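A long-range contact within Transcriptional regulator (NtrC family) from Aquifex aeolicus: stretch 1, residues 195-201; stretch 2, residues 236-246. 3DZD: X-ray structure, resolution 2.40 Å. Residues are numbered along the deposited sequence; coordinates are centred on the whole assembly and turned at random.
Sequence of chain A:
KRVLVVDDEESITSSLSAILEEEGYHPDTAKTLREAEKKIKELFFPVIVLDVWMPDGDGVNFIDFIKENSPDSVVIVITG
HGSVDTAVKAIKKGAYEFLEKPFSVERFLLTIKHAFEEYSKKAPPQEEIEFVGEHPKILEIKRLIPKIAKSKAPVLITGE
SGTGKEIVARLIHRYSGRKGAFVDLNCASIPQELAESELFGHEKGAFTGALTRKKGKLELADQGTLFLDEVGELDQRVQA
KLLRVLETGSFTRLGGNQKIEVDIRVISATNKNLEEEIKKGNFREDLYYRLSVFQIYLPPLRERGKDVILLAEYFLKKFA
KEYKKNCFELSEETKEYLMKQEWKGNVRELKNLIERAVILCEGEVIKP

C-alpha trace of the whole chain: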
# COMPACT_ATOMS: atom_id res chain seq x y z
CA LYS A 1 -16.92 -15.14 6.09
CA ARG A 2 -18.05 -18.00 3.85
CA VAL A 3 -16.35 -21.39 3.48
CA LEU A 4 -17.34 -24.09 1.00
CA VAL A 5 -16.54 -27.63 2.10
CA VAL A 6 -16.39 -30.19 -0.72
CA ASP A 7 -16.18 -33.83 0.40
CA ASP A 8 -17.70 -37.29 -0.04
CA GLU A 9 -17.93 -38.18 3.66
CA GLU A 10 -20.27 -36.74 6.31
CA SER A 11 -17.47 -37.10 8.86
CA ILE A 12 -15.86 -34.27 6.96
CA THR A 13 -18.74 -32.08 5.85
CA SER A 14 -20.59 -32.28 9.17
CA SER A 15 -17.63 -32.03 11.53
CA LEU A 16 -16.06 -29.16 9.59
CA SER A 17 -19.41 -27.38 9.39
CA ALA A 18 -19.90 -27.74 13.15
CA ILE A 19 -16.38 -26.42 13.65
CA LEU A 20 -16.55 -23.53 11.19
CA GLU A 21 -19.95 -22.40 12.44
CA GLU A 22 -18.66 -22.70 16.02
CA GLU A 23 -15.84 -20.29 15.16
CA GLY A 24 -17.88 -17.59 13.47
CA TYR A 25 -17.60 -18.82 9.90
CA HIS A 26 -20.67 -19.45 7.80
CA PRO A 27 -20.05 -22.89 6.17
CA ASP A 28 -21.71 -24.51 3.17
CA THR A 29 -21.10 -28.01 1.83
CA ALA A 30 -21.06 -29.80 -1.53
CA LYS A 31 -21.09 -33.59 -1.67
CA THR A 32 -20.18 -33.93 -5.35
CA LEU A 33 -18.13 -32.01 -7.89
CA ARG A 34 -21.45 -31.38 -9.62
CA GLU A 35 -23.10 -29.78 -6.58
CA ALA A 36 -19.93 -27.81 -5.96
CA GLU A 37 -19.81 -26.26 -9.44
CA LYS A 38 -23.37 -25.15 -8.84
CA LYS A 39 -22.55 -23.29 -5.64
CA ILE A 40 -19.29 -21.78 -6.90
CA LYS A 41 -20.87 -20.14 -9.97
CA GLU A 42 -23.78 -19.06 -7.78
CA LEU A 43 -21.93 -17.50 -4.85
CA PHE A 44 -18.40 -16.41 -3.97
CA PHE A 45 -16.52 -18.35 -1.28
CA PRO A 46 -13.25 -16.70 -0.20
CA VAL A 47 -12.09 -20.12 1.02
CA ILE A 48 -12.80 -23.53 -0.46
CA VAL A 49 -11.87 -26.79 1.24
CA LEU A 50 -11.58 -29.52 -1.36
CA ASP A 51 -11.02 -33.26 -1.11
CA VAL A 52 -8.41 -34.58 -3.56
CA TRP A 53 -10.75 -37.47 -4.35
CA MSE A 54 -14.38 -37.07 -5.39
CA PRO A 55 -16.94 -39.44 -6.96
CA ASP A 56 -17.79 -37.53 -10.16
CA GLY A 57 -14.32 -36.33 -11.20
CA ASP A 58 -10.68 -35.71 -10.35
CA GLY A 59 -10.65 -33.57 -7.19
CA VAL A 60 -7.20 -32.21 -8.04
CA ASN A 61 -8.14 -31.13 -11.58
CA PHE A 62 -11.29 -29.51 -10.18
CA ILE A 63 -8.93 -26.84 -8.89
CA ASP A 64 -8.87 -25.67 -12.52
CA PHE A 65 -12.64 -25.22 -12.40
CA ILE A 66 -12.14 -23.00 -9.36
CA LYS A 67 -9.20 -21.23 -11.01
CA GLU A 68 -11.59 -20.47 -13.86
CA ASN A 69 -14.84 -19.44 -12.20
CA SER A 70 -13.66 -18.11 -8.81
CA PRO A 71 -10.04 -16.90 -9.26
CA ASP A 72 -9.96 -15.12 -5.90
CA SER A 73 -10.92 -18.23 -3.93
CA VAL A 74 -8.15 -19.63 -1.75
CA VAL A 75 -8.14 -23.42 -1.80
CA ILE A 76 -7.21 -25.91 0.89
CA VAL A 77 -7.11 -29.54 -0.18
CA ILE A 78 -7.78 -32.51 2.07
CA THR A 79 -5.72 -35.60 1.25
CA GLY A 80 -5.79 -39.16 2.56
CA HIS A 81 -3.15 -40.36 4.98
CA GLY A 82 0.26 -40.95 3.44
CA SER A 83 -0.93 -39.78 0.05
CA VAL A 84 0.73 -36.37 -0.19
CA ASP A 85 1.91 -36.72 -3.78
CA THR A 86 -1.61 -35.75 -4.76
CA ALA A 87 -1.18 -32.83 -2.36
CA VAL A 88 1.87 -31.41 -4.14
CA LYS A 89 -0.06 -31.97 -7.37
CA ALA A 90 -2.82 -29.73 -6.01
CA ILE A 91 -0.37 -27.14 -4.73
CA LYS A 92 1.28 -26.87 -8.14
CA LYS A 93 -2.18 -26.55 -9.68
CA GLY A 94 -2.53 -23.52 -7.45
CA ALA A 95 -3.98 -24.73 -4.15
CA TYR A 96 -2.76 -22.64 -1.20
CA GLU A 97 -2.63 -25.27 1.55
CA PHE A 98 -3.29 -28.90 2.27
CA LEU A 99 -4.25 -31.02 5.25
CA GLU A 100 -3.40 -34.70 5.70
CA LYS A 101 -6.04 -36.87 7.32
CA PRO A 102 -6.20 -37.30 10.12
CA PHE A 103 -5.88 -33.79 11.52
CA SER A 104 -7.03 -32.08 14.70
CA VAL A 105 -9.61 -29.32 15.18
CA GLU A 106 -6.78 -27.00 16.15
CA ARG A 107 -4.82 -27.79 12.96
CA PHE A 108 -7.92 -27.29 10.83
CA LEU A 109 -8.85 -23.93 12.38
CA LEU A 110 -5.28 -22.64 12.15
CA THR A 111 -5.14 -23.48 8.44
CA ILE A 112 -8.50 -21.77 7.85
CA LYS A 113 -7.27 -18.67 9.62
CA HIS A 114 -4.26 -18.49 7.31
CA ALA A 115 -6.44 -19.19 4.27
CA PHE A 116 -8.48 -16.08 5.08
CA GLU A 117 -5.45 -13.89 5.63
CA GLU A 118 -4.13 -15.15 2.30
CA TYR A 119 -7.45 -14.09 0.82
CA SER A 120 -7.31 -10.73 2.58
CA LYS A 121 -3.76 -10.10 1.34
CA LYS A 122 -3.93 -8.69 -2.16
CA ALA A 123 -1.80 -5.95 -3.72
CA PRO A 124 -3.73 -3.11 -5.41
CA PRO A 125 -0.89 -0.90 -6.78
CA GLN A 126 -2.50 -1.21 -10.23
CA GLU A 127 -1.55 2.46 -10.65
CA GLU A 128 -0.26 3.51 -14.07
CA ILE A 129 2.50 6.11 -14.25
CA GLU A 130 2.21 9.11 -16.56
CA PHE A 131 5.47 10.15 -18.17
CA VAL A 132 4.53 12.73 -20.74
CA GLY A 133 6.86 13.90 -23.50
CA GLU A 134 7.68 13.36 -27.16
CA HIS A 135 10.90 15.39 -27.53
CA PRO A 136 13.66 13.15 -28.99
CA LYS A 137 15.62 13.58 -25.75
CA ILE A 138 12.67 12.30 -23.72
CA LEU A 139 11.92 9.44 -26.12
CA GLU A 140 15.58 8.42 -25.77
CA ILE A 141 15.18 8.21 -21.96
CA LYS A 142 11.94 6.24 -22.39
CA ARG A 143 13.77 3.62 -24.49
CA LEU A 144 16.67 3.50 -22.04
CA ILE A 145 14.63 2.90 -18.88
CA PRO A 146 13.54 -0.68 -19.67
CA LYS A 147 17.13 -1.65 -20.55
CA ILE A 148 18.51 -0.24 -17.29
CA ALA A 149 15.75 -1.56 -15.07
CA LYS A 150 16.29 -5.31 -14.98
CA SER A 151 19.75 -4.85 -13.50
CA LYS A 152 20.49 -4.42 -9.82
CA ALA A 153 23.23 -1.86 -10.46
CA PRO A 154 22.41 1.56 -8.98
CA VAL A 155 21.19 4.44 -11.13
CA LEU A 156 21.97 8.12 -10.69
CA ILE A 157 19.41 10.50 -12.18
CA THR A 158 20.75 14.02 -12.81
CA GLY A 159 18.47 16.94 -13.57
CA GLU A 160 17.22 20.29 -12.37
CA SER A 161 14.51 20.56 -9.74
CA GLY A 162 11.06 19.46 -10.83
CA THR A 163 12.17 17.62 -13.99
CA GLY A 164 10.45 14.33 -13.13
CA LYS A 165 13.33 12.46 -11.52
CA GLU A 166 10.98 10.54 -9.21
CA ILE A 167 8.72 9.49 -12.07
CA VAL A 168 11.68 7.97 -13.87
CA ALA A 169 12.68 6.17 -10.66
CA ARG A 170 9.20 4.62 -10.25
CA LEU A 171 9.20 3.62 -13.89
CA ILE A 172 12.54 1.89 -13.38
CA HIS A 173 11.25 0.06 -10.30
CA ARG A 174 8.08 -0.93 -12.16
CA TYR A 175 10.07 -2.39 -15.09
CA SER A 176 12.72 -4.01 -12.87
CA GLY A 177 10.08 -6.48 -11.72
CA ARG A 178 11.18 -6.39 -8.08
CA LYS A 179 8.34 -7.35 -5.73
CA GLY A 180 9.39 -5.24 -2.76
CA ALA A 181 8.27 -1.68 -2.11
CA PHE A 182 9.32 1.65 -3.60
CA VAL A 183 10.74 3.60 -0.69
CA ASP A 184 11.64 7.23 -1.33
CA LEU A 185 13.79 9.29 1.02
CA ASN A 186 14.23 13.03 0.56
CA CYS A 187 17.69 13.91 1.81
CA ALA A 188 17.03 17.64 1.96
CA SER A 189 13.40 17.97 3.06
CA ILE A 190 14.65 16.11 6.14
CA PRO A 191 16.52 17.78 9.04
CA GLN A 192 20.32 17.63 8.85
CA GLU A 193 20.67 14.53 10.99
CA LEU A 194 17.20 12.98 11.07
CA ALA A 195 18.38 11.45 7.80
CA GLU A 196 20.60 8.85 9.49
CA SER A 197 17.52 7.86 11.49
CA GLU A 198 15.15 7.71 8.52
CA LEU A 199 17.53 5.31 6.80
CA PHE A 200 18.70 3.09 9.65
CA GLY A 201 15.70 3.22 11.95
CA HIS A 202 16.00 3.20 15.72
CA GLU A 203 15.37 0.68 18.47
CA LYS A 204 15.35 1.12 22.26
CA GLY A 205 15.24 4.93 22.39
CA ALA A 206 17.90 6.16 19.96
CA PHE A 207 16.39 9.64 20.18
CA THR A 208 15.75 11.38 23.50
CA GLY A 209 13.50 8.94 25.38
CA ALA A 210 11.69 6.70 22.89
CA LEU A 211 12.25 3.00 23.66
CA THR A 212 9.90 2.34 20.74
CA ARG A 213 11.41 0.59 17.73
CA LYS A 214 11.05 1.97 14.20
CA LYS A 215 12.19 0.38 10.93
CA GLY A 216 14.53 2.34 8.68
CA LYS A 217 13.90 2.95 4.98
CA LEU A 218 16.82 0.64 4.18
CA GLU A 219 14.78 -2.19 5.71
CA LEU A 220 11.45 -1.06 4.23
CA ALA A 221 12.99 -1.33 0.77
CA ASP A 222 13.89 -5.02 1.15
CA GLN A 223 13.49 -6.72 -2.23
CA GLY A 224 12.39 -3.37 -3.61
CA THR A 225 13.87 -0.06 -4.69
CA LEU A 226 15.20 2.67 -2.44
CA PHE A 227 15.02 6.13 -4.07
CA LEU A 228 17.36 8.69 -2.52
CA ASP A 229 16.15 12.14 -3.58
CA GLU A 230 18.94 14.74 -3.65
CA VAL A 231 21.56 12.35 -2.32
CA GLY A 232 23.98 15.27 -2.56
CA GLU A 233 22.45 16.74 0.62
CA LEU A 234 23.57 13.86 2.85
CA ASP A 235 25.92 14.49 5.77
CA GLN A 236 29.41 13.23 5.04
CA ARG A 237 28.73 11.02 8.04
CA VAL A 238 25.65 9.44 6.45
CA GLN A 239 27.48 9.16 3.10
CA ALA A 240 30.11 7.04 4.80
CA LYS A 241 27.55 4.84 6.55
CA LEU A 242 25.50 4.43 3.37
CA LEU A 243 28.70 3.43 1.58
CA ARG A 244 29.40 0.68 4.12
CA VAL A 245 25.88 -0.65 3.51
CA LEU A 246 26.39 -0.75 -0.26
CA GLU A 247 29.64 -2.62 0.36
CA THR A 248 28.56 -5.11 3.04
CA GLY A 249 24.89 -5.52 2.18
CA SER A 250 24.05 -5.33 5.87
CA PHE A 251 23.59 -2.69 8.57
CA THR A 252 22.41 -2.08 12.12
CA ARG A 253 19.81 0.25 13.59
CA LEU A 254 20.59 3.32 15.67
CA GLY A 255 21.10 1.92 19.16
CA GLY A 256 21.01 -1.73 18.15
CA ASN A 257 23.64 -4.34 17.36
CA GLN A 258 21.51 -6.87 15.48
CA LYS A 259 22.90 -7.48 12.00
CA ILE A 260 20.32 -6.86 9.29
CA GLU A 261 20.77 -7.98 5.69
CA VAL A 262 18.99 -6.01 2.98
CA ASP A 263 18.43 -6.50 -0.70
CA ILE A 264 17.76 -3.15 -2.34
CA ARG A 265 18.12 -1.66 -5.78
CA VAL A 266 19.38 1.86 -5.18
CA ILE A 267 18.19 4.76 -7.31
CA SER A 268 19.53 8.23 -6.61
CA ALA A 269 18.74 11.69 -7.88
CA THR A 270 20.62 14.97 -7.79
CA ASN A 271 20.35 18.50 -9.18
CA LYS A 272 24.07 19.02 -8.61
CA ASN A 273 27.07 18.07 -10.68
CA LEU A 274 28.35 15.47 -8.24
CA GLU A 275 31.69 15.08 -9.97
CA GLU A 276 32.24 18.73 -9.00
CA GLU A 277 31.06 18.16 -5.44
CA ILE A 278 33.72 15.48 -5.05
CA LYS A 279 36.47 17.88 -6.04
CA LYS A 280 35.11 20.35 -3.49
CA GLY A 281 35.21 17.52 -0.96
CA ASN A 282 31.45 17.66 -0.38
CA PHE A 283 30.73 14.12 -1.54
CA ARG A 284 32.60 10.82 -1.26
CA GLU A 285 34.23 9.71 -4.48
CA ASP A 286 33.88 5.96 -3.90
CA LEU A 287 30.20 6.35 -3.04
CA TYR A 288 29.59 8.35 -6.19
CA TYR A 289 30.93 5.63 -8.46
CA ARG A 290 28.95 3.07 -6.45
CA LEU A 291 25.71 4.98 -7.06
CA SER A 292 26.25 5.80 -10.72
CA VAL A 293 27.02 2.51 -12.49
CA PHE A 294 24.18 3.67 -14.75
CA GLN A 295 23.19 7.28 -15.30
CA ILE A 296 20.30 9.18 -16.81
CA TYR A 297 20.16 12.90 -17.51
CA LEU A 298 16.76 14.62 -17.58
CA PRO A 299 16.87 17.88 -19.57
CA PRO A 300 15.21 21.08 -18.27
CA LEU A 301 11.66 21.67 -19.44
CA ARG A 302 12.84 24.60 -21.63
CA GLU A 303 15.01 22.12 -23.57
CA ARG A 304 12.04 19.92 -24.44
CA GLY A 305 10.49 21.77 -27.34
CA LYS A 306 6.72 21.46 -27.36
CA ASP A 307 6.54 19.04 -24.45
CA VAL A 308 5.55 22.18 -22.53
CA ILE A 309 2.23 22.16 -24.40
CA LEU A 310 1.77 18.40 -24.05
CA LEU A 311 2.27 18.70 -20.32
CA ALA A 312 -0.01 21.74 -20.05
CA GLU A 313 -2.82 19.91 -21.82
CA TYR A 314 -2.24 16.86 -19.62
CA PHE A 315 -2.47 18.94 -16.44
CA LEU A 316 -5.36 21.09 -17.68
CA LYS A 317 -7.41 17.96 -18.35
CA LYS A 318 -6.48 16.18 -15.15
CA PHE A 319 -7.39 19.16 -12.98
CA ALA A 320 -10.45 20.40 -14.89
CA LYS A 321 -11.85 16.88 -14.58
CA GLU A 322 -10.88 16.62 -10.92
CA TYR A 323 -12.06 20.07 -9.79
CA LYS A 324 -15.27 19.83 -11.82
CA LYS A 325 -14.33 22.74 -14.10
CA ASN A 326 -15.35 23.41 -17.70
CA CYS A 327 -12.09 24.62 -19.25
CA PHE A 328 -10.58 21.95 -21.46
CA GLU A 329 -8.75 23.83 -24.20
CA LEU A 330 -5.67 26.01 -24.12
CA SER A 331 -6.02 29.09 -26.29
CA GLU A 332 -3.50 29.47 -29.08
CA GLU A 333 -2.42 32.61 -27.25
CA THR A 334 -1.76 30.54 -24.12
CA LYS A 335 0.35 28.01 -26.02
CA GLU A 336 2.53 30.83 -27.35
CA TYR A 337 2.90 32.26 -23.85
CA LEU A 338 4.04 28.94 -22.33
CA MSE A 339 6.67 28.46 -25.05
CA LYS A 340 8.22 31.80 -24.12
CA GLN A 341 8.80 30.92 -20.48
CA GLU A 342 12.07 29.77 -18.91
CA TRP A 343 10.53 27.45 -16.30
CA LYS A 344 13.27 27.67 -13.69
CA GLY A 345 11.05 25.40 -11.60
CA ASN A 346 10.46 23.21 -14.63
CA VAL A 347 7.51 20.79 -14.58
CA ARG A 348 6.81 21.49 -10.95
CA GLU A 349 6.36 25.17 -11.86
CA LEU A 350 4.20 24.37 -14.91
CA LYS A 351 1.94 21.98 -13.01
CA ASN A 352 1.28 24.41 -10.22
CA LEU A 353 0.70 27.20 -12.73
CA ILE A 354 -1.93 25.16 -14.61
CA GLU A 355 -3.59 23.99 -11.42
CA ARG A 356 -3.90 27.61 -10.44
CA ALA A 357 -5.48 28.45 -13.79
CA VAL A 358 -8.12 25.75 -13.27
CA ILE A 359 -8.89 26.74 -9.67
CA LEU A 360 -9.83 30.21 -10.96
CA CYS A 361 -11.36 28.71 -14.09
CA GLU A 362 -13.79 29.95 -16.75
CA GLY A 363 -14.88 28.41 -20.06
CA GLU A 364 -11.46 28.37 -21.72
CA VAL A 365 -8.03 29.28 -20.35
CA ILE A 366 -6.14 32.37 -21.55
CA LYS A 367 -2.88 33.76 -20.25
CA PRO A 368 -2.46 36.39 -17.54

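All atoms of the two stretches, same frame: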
# COMPACT_ATOMS: atom_id res chain seq x y z
N ALA A 195 18.14 12.32 8.94
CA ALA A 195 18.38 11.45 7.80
C ALA A 195 18.91 10.09 8.25
O ALA A 195 18.33 9.06 7.92
CB ALA A 195 19.34 12.10 6.83
N GLU A 196 20.00 10.09 9.01
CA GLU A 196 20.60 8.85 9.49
C GLU A 196 19.59 7.96 10.22
O GLU A 196 19.75 6.75 10.28
CB GLU A 196 21.80 9.14 10.39
CG GLU A 196 22.42 7.89 11.01
CD GLU A 196 23.72 8.19 11.73
OE1 GLU A 196 24.15 9.37 11.74
OE2 GLU A 196 24.32 7.25 12.29
N SER A 197 18.56 8.59 10.77
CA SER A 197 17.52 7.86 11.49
C SER A 197 16.46 7.32 10.54
O SER A 197 15.94 6.22 10.72
CB SER A 197 16.86 8.77 12.52
OG SER A 197 15.59 8.28 12.89
N GLU A 198 16.13 8.12 9.53
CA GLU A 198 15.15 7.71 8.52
C GLU A 198 15.63 6.47 7.78
O GLU A 198 14.84 5.61 7.42
CB GLU A 198 14.93 8.85 7.52
CG GLU A 198 14.07 9.96 8.06
CD GLU A 198 12.63 9.53 8.21
OE1 GLU A 198 11.97 9.31 7.17
OE2 GLU A 198 12.17 9.40 9.36
N LEU A 199 16.94 6.40 7.56
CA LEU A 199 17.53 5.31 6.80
C LEU A 199 17.69 4.06 7.65
O LEU A 199 17.31 2.96 7.23
CB LEU A 199 18.90 5.72 6.26
CG LEU A 199 19.00 6.42 4.91
CD1 LEU A 199 20.46 6.66 4.54
CD2 LEU A 199 18.31 5.60 3.84
N PHE A 200 18.28 4.22 8.83
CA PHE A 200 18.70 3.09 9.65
C PHE A 200 17.67 2.67 10.69
O PHE A 200 17.77 1.59 11.27
CB PHE A 200 20.04 3.40 10.33
CG PHE A 200 21.17 3.53 9.36
CD1 PHE A 200 21.87 2.40 8.95
CD2 PHE A 200 21.53 4.76 8.85
CE1 PHE A 200 22.91 2.51 8.05
CE2 PHE A 200 22.56 4.88 7.95
CZ PHE A 200 23.26 3.75 7.54
N GLY A 201 16.68 3.51 10.93
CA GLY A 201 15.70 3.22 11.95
C GLY A 201 16.34 3.23 13.32
O GLY A 201 17.57 3.29 13.45
N GLN A 236 28.29 14.06 5.43
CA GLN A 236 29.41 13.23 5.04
C GLN A 236 29.58 12.08 6.02
O GLN A 236 30.41 11.18 5.82
CB GLN A 236 30.70 14.04 4.91
CG GLN A 236 31.79 13.33 4.12
CD GLN A 236 32.41 14.21 3.06
OE1 GLN A 236 32.04 15.38 2.92
NE2 GLN A 236 33.35 13.66 2.30
N ARG A 237 28.78 12.11 7.07
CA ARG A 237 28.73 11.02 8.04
C ARG A 237 27.79 9.93 7.53
O ARG A 237 28.13 8.74 7.56
CB ARG A 237 28.24 11.53 9.39
CG ARG A 237 28.17 10.46 10.46
CD ARG A 237 28.37 11.04 11.86
NE ARG A 237 28.70 9.99 12.82
CZ ARG A 237 27.79 9.17 13.32
NH1 ARG A 237 26.52 9.28 12.96
NH2 ARG A 237 28.15 8.23 14.19
N VAL A 238 26.62 10.35 7.06
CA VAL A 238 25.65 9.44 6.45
C VAL A 238 26.23 8.81 5.18
O VAL A 238 26.12 7.60 4.98
CB VAL A 238 24.35 10.18 6.09
CG1 VAL A 238 23.26 9.19 5.73
CG2 VAL A 238 23.91 11.06 7.25
N GLN A 239 26.84 9.63 4.33
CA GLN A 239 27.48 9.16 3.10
C GLN A 239 28.37 7.98 3.39
O GLN A 239 28.36 6.98 2.66
CB GLN A 239 28.31 10.27 2.44
CG GLN A 239 27.47 11.42 1.90
CD GLN A 239 28.31 12.52 1.28
OE1 GLN A 239 29.42 12.29 0.81
NE2 GLN A 239 27.77 13.73 1.27
N ALA A 240 29.16 8.09 4.45
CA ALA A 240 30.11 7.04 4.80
C ALA A 240 29.37 5.78 5.23
O ALA A 240 29.69 4.68 4.78
CB ALA A 240 31.02 7.52 5.90
N LYS A 241 28.38 5.95 6.09
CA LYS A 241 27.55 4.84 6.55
C LYS A 241 26.82 4.15 5.40
O LYS A 241 26.82 2.92 5.31
CB LYS A 241 26.55 5.34 7.59
CG LYS A 241 27.20 5.78 8.90
CD LYS A 241 26.17 6.28 9.90
CE LYS A 241 25.11 5.22 10.16
NZ LYS A 241 25.72 3.92 10.56
N LEU A 242 26.20 4.94 4.54
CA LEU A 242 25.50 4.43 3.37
C LEU A 242 26.46 3.61 2.51
O LEU A 242 26.12 2.54 2.01
CB LEU A 242 24.93 5.60 2.56
CG LEU A 242 24.15 5.29 1.28
CD1 LEU A 242 22.95 4.40 1.57
CD2 LEU A 242 23.69 6.58 0.58
N LEU A 243 27.68 4.12 2.35
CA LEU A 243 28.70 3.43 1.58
C LEU A 243 28.93 2.02 2.14
O LEU A 243 28.91 1.03 1.41
CB LEU A 243 30.01 4.22 1.59
CG LEU A 243 31.15 3.52 0.86
CD1 LEU A 243 30.84 3.39 -0.63
CD2 LEU A 243 32.45 4.26 1.08
N ARG A 244 29.13 1.95 3.45
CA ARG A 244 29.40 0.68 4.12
C ARG A 244 28.26 -0.32 3.93
O ARG A 244 28.49 -1.53 3.90
CB ARG A 244 29.68 0.91 5.61
CG ARG A 244 30.04 -0.35 6.35
CD ARG A 244 30.88 -0.04 7.58
NE ARG A 244 31.27 -1.25 8.30
CZ ARG A 244 32.10 -2.18 7.81
NH1 ARG A 244 32.61 -2.04 6.59
NH2 ARG A 244 32.41 -3.24 8.55
N VAL A 245 27.04 0.19 3.80
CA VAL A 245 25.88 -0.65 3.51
C VAL A 245 25.93 -1.19 2.08
O VAL A 245 25.70 -2.37 1.84
CB VAL A 245 24.56 0.11 3.75
CG1 VAL A 245 23.39 -0.61 3.08
CG2 VAL A 245 24.31 0.28 5.25
N LEU A 246 26.25 -0.32 1.12
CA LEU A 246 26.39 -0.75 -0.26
C LEU A 246 27.46 -1.82 -0.38
O LEU A 246 27.33 -2.74 -1.18
CB LEU A 246 26.74 0.43 -1.16
CG LEU A 246 25.73 1.58 -1.18
CD1 LEU A 246 26.10 2.58 -2.24
CD2 LEU A 246 24.33 1.03 -1.42

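The helix of residues 195-200 packs beside the helical stretch that runs through Leu246, with their N-to-C directions only 20° apart and their axes 10.4 Å apart at closest approach, burying 404 Å² in total. No hydrogen bond joins the stretches. At the apolar centre of the contact, Leu199 points toward the longer helix, and its CD1 lies 4.0 Å from Val238 CG1 and 4.5 Å from Leu242 CD1. Val238 and Leu242 are one helical turn apart, linked by the backbone hydrogen bond from Leu242 N to Val238 O (2.7 Å), so a single leucine methyl can meet both. The compact, branched Val238 suits the place where the backbones come nearest, Val238 CA being 5.9 Å from Glu196 CA; the bulkier Leu242 lies where the separation has widened, with Leu242 CA 8.7 Å from Leu199 CA.

Phe200 extends this buried surface along the second helix. Its CE1 is 3.8 Å from Val245 CG2, while one face of the ring is covered by Lys241. The lysine, with chi3 and chi4 both p, folds its end over the aromatic ring: CE lies 3.7 Å from the ring centroid of Phe200 in a CH-pi contact, and NZ lies 4.1 Å from the same centroid in a cation-pi interaction. A long aliphatic chain ending in a charge thus serves both the apolar ring and the polar margin.

At that margin, Glu196 is extended, with chi1 and chi2 both t, and its CB still packs 4.2 Å from Val238 CG2. Its carboxylate forms a salt bridge to Arg237, OE1 to NH1 at 2.7 Å, approaching the guanidinium at its edge. The CA-to-CB bond of Arg237 points sideways, but its long chain brings the charged end nearer. Glu196 OE2 is 4.0 Å from Lys241 NZ, beyond a salt bridge.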